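STU0660 (Streptococcus thermophilus, PDB 3ZTH) is a large Csn2 protein involved in CRISPR-mediated bacterial immunity, probably as a DNA- and metal-binding tetramer. Local coordinates at residues V175-I178 with D179-S182; T34-I37 with L38-Y41; I80-F83 with K84-L87. All coordinates share one frame; numbering follows the deposited sequence.

Interaction 1. Residues V175-I178 with D179-S182; sequences VSNI and DKLS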
loop_
_atom_site.group_PDB
_atom_site.type_symbol
_atom_site.label_atom_id
_atom_site.label_comp_id
_atom_site.label_asym_id
_atom_site.label_seq_id
_atom_site.Cartn_x
_atom_site.Cartn_y
_atom_site.Cartn_z
ATOM N N VAL A 175 -33.034 11.725 -6.424
ATOM C CA VAL A 175 -34.007 10.903 -7.120
ATOM C C VAL A 175 -35.006 10.508 -6.045
ATOM O O VAL A 175 -34.619 10.186 -4.925
ATOM C CB VAL A 175 -33.351 9.625 -7.699
ATOM C CG1 VAL A 175 -34.415 8.637 -8.147
ATOM C CG2 VAL A 175 -32.451 9.986 -8.870
ATOM N N SER A 176 -36.289 10.563 -6.379
ATOM C CA SER A 176 -37.353 10.203 -5.453
ATOM C C SER A 176 -37.090 8.825 -4.820
ATOM O O SER A 176 -36.748 7.862 -5.516
ATOM C CB SER A 176 -38.681 10.205 -6.208
ATOM O OG SER A 176 -39.611 9.337 -5.597
ATOM N N ASN A 177 -37.255 8.727 -3.505
ATOM C CA ASN A 177 -36.996 7.463 -2.826
ATOM C C ASN A 177 -37.696 6.266 -3.464
ATOM O O ASN A 177 -37.070 5.225 -3.665
ATOM C CB ASN A 177 -37.350 7.571 -1.336
ATOM C CG ASN A 177 -36.337 8.400 -0.558
ATOM O OD1 ASN A 177 -35.314 8.802 -1.102
ATOM N ND2 ASN A 177 -36.611 8.649 0.714
ATOM N N ILE A 178 -38.980 6.404 -3.792
ATOM C CA ILE A 178 -39.711 5.303 -4.414
ATOM C C ILE A 178 -39.066 4.972 -5.766
ATOM O O ILE A 178 -39.000 3.807 -6.155
ATOM C CB ILE A 178 -41.228 5.647 -4.592
ATOM C CG1 ILE A 178 -41.999 4.439 -5.129
ATOM C CG2 ILE A 178 -41.399 6.800 -5.551
ATOM C CD1 ILE A 178 -41.857 3.182 -4.302
ATOM N N ASP A 179 -38.567 5.989 -6.472
ATOM C CA ASP A 179 -37.909 5.742 -7.759
ATOM C C ASP A 179 -36.610 4.983 -7.555
ATOM O O ASP A 179 -36.237 4.146 -8.385
ATOM C CB ASP A 179 -37.598 7.041 -8.504
ATOM C CG ASP A 179 -38.842 7.721 -9.050
ATOM O OD1 ASP A 179 -39.694 7.032 -9.655
ATOM O OD2 ASP A 179 -38.957 8.952 -8.882
ATOM N N LYS A 180 -35.911 5.291 -6.461
ATOM C CA LYS A 180 -34.655 4.615 -6.154
ATOM C C LYS A 180 -34.895 3.110 -6.078
ATOM O O LYS A 180 -34.159 2.306 -6.670
ATOM C CB LYS A 180 -34.092 5.095 -4.817
ATOM C CG LYS A 180 -33.349 6.417 -4.862
ATOM C CD LYS A 180 -32.597 6.622 -3.544
ATOM C CE LYS A 180 -33.192 7.722 -2.676
ATOM N NZ LYS A 180 -32.719 9.073 -3.069
ATOM N N LEU A 181 -35.947 2.739 -5.361
ATOM C CA LEU A 181 -36.295 1.339 -5.189
ATOM C C LEU A 181 -36.744 0.727 -6.513
ATOM O O LEU A 181 -36.326 -0.382 -6.871
ATOM C CB LEU A 181 -37.398 1.217 -4.131
ATOM C CG LEU A 181 -37.009 1.671 -2.712
ATOM C CD1 LEU A 181 -38.251 1.790 -1.855
ATOM C CD2 LEU A 181 -36.011 0.688 -2.094
ATOM N N SER A 182 -37.579 1.454 -7.248
ATOM C CA SER A 182 -38.074 0.972 -8.531
ATOM C C SER A 182 -36.948 0.693 -9.521
ATOM O O SER A 182 -36.919 -0.367 -10.161
ATOM C CB SER A 182 -39.050 1.980 -9.122
ATOM O OG SER A 182 -40.157 2.138 -8.260
HETATM O O HOH W 1 -37.439 11.175 -8.800
#

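Interaction 2. Residues T34-I37 with L38-Y41; sequences TWQI and LSWY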
loop_
_atom_site.group_PDB
_atom_site.type_symbol
_atom_site.label_atom_id
_atom_site.label_comp_id
_atom_site.label_asym_id
_atom_site.label_seq_id
_atom_site.Cartn_x
_atom_site.Cartn_y
_atom_site.Cartn_z
ATOM N N THR A 34 -30.507 -10.656 14.781
ATOM C CA THR A 34 -30.863 -11.597 13.739
ATOM C C THR A 34 -30.395 -11.047 12.394
ATOM O O THR A 34 -29.843 -11.788 11.570
ATOM C CB THR A 34 -32.373 -11.841 13.726
ATOM O OG1 THR A 34 -32.791 -12.255 15.033
ATOM C CG2 THR A 34 -32.730 -12.930 12.733
ATOM N N TRP A 35 -30.588 -9.744 12.187
ATOM C CA TRP A 35 -30.142 -9.104 10.946
ATOM C C TRP A 35 -28.613 -9.153 10.816
ATOM O O TRP A 35 -28.081 -9.429 9.742
ATOM C CB TRP A 35 -30.584 -7.631 10.882
ATOM C CG TRP A 35 -29.939 -6.917 9.733
ATOM C CD1 TRP A 35 -30.247 -7.057 8.411
ATOM C CD2 TRP A 35 -28.769 -6.085 9.780
ATOM N NE1 TRP A 35 -29.341 -6.381 7.633
ATOM C CE2 TRP A 35 -28.422 -5.775 8.443
ATOM C CE3 TRP A 35 -27.976 -5.579 10.820
ATOM C CZ2 TRP A 35 -27.315 -4.980 8.115
ATOM C CZ3 TRP A 35 -26.871 -4.787 10.498
ATOM C CH2 TRP A 35 -26.552 -4.496 9.153
ATOM N N GLN A 36 -27.913 -8.876 11.909
ATOM C CA GLN A 36 -26.450 -8.865 11.897
ATOM C C GLN A 36 -25.867 -10.223 11.519
ATOM O O GLN A 36 -24.907 -10.307 10.761
ATOM C CB GLN A 36 -25.924 -8.431 13.273
ATOM C CG GLN A 36 -24.413 -8.205 13.351
ATOM C CD GLN A 36 -23.939 -7.045 12.485
ATOM O OE1 GLN A 36 -23.564 -7.237 11.321
ATOM N NE2 GLN A 36 -23.969 -5.830 13.044
ATOM N N ILE A 37 -26.445 -11.283 12.064
ATOM C CA ILE A 37 -25.981 -12.631 11.771
ATOM C C ILE A 37 -26.282 -12.969 10.314
ATOM O O ILE A 37 -25.421 -13.467 9.590
ATOM C CB ILE A 37 -26.695 -13.671 12.651
ATOM C CG1 ILE A 37 -26.303 -13.492 14.118
ATOM C CG2 ILE A 37 -26.347 -15.059 12.168
ATOM C CD1 ILE A 37 -24.850 -13.882 14.419
ATOM N N LEU A 38 -27.517 -12.712 9.895
ATOM C CA LEU A 38 -27.929 -12.992 8.528
ATOM C C LEU A 38 -26.993 -12.371 7.493
ATOM O O LEU A 38 -26.510 -13.045 6.579
ATOM C CB LEU A 38 -29.349 -12.481 8.302
ATOM C CG LEU A 38 -30.468 -13.404 8.770
ATOM C CD1 LEU A 38 -31.791 -12.673 8.738
ATOM C CD2 LEU A 38 -30.509 -14.616 7.870
ATOM N N SER A 39 -26.725 -11.084 7.646
ATOM C CA SER A 39 -25.865 -10.402 6.698
ATOM C C SER A 39 -24.427 -10.910 6.752
ATOM O O SER A 39 -23.764 -11.000 5.723
ATOM C CB SER A 39 -25.908 -8.892 6.946
ATOM O OG SER A 39 -25.353 -8.571 8.200
ATOM N N TRP A 40 -23.940 -11.235 7.945
ATOM C CA TRP A 40 -22.574 -11.728 8.076
ATOM C C TRP A 40 -22.461 -13.118 7.481
ATOM O O TRP A 40 -21.546 -13.406 6.720
ATOM C CB TRP A 40 -22.160 -11.764 9.546
ATOM C CG TRP A 40 -21.606 -10.464 10.055
ATOM C CD1 TRP A 40 -21.667 -9.240 9.439
ATOM C CD2 TRP A 40 -20.902 -10.256 11.289
ATOM N NE1 TRP A 40 -21.046 -8.288 10.215
ATOM C CE2 TRP A 40 -20.566 -8.882 11.353
ATOM C CE3 TRP A 40 -20.522 -11.098 12.345
ATOM C CZ2 TRP A 40 -19.865 -8.331 12.436
ATOM C CZ3 TRP A 40 -19.824 -10.550 13.422
ATOM C CH2 TRP A 40 -19.503 -9.178 13.455
ATOM N N TYR A 41 -23.412 -13.972 7.833
ATOM C CA TYR A 41 -23.441 -15.341 7.359
ATOM C C TYR A 41 -23.499 -15.424 5.838
ATOM O O TYR A 41 -22.659 -16.070 5.207
ATOM C CB TYR A 41 -24.660 -16.053 7.936
ATOM C CG TYR A 41 -24.586 -17.562 7.887
ATOM C CD1 TYR A 41 -23.739 -18.265 8.748
ATOM C CD2 TYR A 41 -25.404 -18.292 7.021
ATOM C CE1 TYR A 41 -23.710 -19.650 8.759
ATOM C CE2 TYR A 41 -25.387 -19.684 7.023
ATOM C CZ TYR A 41 -24.538 -20.356 7.899
ATOM O OH TYR A 41 -24.540 -21.735 7.942
HETATM O O HOH W 2 -23.764 -6.274 8.092
#

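Interaction 3. Residues I80-F83 with K84-L87; sequences ISSF and KDLL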
loop_
_atom_site.group_PDB
_atom_site.type_symbol
_atom_site.label_atom_id
_atom_site.label_comp_id
_atom_site.label_asym_id
_atom_site.label_seq_id
_atom_site.Cartn_x
_atom_site.Cartn_y
_atom_site.Cartn_z
ATOM N N ILE A 80 -29.732 -4.453 1.784
ATOM C CA ILE A 80 -30.118 -3.072 1.583
ATOM C C ILE A 80 -30.668 -2.502 2.887
ATOM O O ILE A 80 -31.838 -2.678 3.217
ATOM C CB ILE A 80 -31.155 -2.942 0.457
ATOM C CG1 ILE A 80 -30.479 -3.239 -0.884
ATOM C CG2 ILE A 80 -31.739 -1.545 0.433
ATOM C CD1 ILE A 80 -31.399 -3.093 -2.078
ATOM N N SER A 81 -29.797 -1.834 3.635
ATOM C CA SER A 81 -30.177 -1.233 4.905
ATOM C C SER A 81 -30.120 0.280 4.832
ATOM O O SER A 81 -30.307 0.959 5.835
ATOM C CB SER A 81 -29.272 -1.742 6.029
ATOM O OG SER A 81 -29.561 -3.106 6.312
ATOM N N SER A 82 -29.862 0.798 3.635
ATOM C CA SER A 82 -29.813 2.239 3.406
ATOM C C SER A 82 -29.856 2.492 1.909
ATOM O O SER A 82 -29.557 1.596 1.113
ATOM C CB SER A 82 -28.522 2.838 3.954
ATOM O OG SER A 82 -27.437 2.542 3.090
ATOM N N PHE A 83 -30.226 3.706 1.515
ATOM C CA PHE A 83 -30.245 4.008 0.095
ATOM C C PHE A 83 -28.819 4.003 -0.473
ATOM O O PHE A 83 -28.616 3.836 -1.681
ATOM C CB PHE A 83 -30.928 5.346 -0.164
ATOM C CG PHE A 83 -32.424 5.273 -0.114
ATOM C CD1 PHE A 83 -33.109 4.321 -0.869
ATOM C CD2 PHE A 83 -33.152 6.141 0.684
ATOM C CE1 PHE A 83 -34.496 4.236 -0.827
ATOM C CE2 PHE A 83 -34.545 6.062 0.732
ATOM C CZ PHE A 83 -35.216 5.109 -0.024
ATOM N N LYS A 84 -27.828 4.163 0.397
ATOM C CA LYS A 84 -26.451 4.154 -0.068
ATOM C C LYS A 84 -26.110 2.755 -0.565
ATOM O O LYS A 84 -25.381 2.601 -1.546
ATOM C CB LYS A 84 -25.490 4.559 1.048
ATOM C CG LYS A 84 -24.028 4.542 0.616
ATOM C CD LYS A 84 -23.086 4.698 1.801
ATOM C CE LYS A 84 -21.627 4.523 1.380
ATOM N NZ LYS A 84 -20.689 4.574 2.548
ATOM N N ASP A 85 -26.635 1.733 0.108
ATOM C CA ASP A 85 -26.373 0.360 -0.313
ATOM C C ASP A 85 -27.000 0.132 -1.684
ATOM O O ASP A 85 -26.466 -0.603 -2.521
ATOM C CB ASP A 85 -26.965 -0.650 0.671
ATOM C CG ASP A 85 -26.307 -0.599 2.022
ATOM O OD1 ASP A 85 -25.106 -0.261 2.078
ATOM O OD2 ASP A 85 -26.982 -0.915 3.024
ATOM N N LEU A 86 -28.145 0.768 -1.900
ATOM C CA LEU A 86 -28.847 0.644 -3.156
ATOM C C LEU A 86 -28.022 1.273 -4.290
ATOM O O LEU A 86 -27.833 0.659 -5.348
ATOM C CB LEU A 86 -30.222 1.289 -3.030
ATOM C CG LEU A 86 -31.218 0.908 -4.126
ATOM C CD1 LEU A 86 -32.634 0.960 -3.561
ATOM C CD2 LEU A 86 -31.048 1.833 -5.330
ATOM N N LEU A 87 -27.519 2.486 -4.074
ATOM C CA LEU A 87 -26.697 3.126 -5.093
ATOM C C LEU A 87 -25.483 2.248 -5.402
ATOM O O LEU A 87 -25.103 2.082 -6.564
ATOM C CB LEU A 87 -26.222 4.499 -4.618
ATOM C CG LEU A 87 -25.230 5.222 -5.542
ATOM C CD1 LEU A 87 -25.853 5.437 -6.916
ATOM C CD2 LEU A 87 -24.832 6.547 -4.923
#

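Interaction 1. Residues V175-I178 with D179-S182
K180 and V175 meet where helix 177-192 begins, and the pair illustrates how a helix N-terminus can be closed by side chains folding back from its first turn. S176 takes the N-cap position, and its carbonyl O accepts from K180 N at 2.9 Å. The K180 side chain runs alongside N177, pointing the same way, then bends at its last two torsions (chi3 -110°, chi4 -83°). That double bend turns the ammonium back across the turn, where NZ donates to V175 O in the carbonyl plane at 2.9 Å. F172 and F83 add cation-pi contacts to the same charge, while N177 ND2 is held by F209 O. Elsewhere on the turn, V175 CG1 lies 3.6 Å from D179 CB, the two side chains crossing at a slant. Beside them a water accepts from S176 N and donates to D179 OD2, bridging the cap residue and the carboxylate. V140 of a second subunit packs on V175 and D179, placing this helix start at a subunit interface. I178 O is gripped twice from one turn on: S182 N and S182 OG approach from opposite faces of its carbonyl plane, OG at 2.9 Å and 38° out of it.

Interaction 2. Residues T34-I37 with L38-Y41
Q36 and W40, one turn apart on helix 28-43, show how a polar side chain can lie over an aromatic ring without forming the bond that distance alone would suggest. The helix follows strand 20-24 of the central sheet in a protein of the P-loop NTPase clan. Q36 starts out anti to its main-chain nitrogen and then bends at chi2 (65°), which carries the amide over one face of the W40 indole. Its CD sits 3.8 Å above the ring plane, displaced toward the rim, with amide and ring planes 47° apart. OE1 comes within 2.9 Å of W40 NE1, but it lies over the face, and the angle is too poor for a hydrogen bond.

On the neighbouring flank S39 OG stands over a face of the W35 indole, 4.1 Å above its plane. A water lies 2.8 Å from S39 OG and gives a weak bond to Q36 OE1, joining the two polar groups. Around to the next flank, T34 and L38 run side by side, with CG2 of T34 4.1 Å from CD1 of L38. Beneath all of these side chains the i to i+4 backbone bonds set the spacing, the shortest being Y41 N to I37 O at 2.7 Å.

Farther out, W35 NE1 donates to D79 OD2, which ties this ring to strand 76-80, and K204 makes a cation-pi contact with the same indole. W174 of a third subunit packs on Q36 and meets the W40 ring with planes about 70° apart, so the amide-indole pair belongs to a subunit interface. At the end of the segment, Y41 OH is hydrogen-bonded to V70 O.

Interaction 3. Residues I80-F83 with K84-L87
D85 reaches back from the first turn of helix 83-89 to S81, where its OD2 accepts from S81 N at 3.0 Å and 159°. The oxygen uses its anti lone pair, directed away from OD1. With CG anti to the carbonyl carbon (chi1 -66°), the carboxylate leans toward the start of the helix and the residues leading into it. S82 works in the other direction. Its OG, set between its own backbone N and carbonyl carbon (chi1 76°), accepts from D85 N at 3.2 Å and more weakly from K84 N.

Together these bonds use S82 as the N-cap and D85 as the acidic residue three positions on, and the carboxylate of that acid also accepts from S81 N, one residue before the cap. The lead-in follows strand 76-80, an outer strand within this chain of the mixed central sheet, and I80 still makes backbone hydrogen bonds with V202 and K204. S81 OG is taken by D79 OD1 and K204 NZ, while S81 O accepts from N205 ND2, so S81 is bonded through both its side chain and its backbone.

The packed side belongs to F83, I80 and L86. CD1 of L86 comes to the edge of the F83 ring, near its plane, 4.3 Å from F83 CD1, and I80 CD1 lies 4.5 Å from the same methyl. F184 packs on both I80 and L86, and Y32 of a third subunit meets F83 edge-to-face. By contrast, K84 occupies the exposed flank: its extended chain runs out to NZ, which has a long, weak ion pair with E88 OE2.

How the interactions relate
Along the chain the order is interaction 2, interaction 3, interaction 1, on helix 28-43, at the start of helix 83-89 and at the start of helix 177-192. Interactions 1 and 3 are neighbours, their centres about 11 Å apart: N177 CG lies 3.2 Å from F83 CE2, and CD2 of L181 reaches CD1 of L86 at 3.7 Å, so two helix starts pack together. Interaction 2 lies about 16 Å from interaction 3, centre to centre, and touches it where W35 CZ2 meets S81 OG; its centre is about 26 Å from that of interaction 1, without touch. Interaction 3, following strand 76-80 of the central sheet, thus connects the other two. All three also meet neighbouring subunits, linking this region to the four-chain assembly.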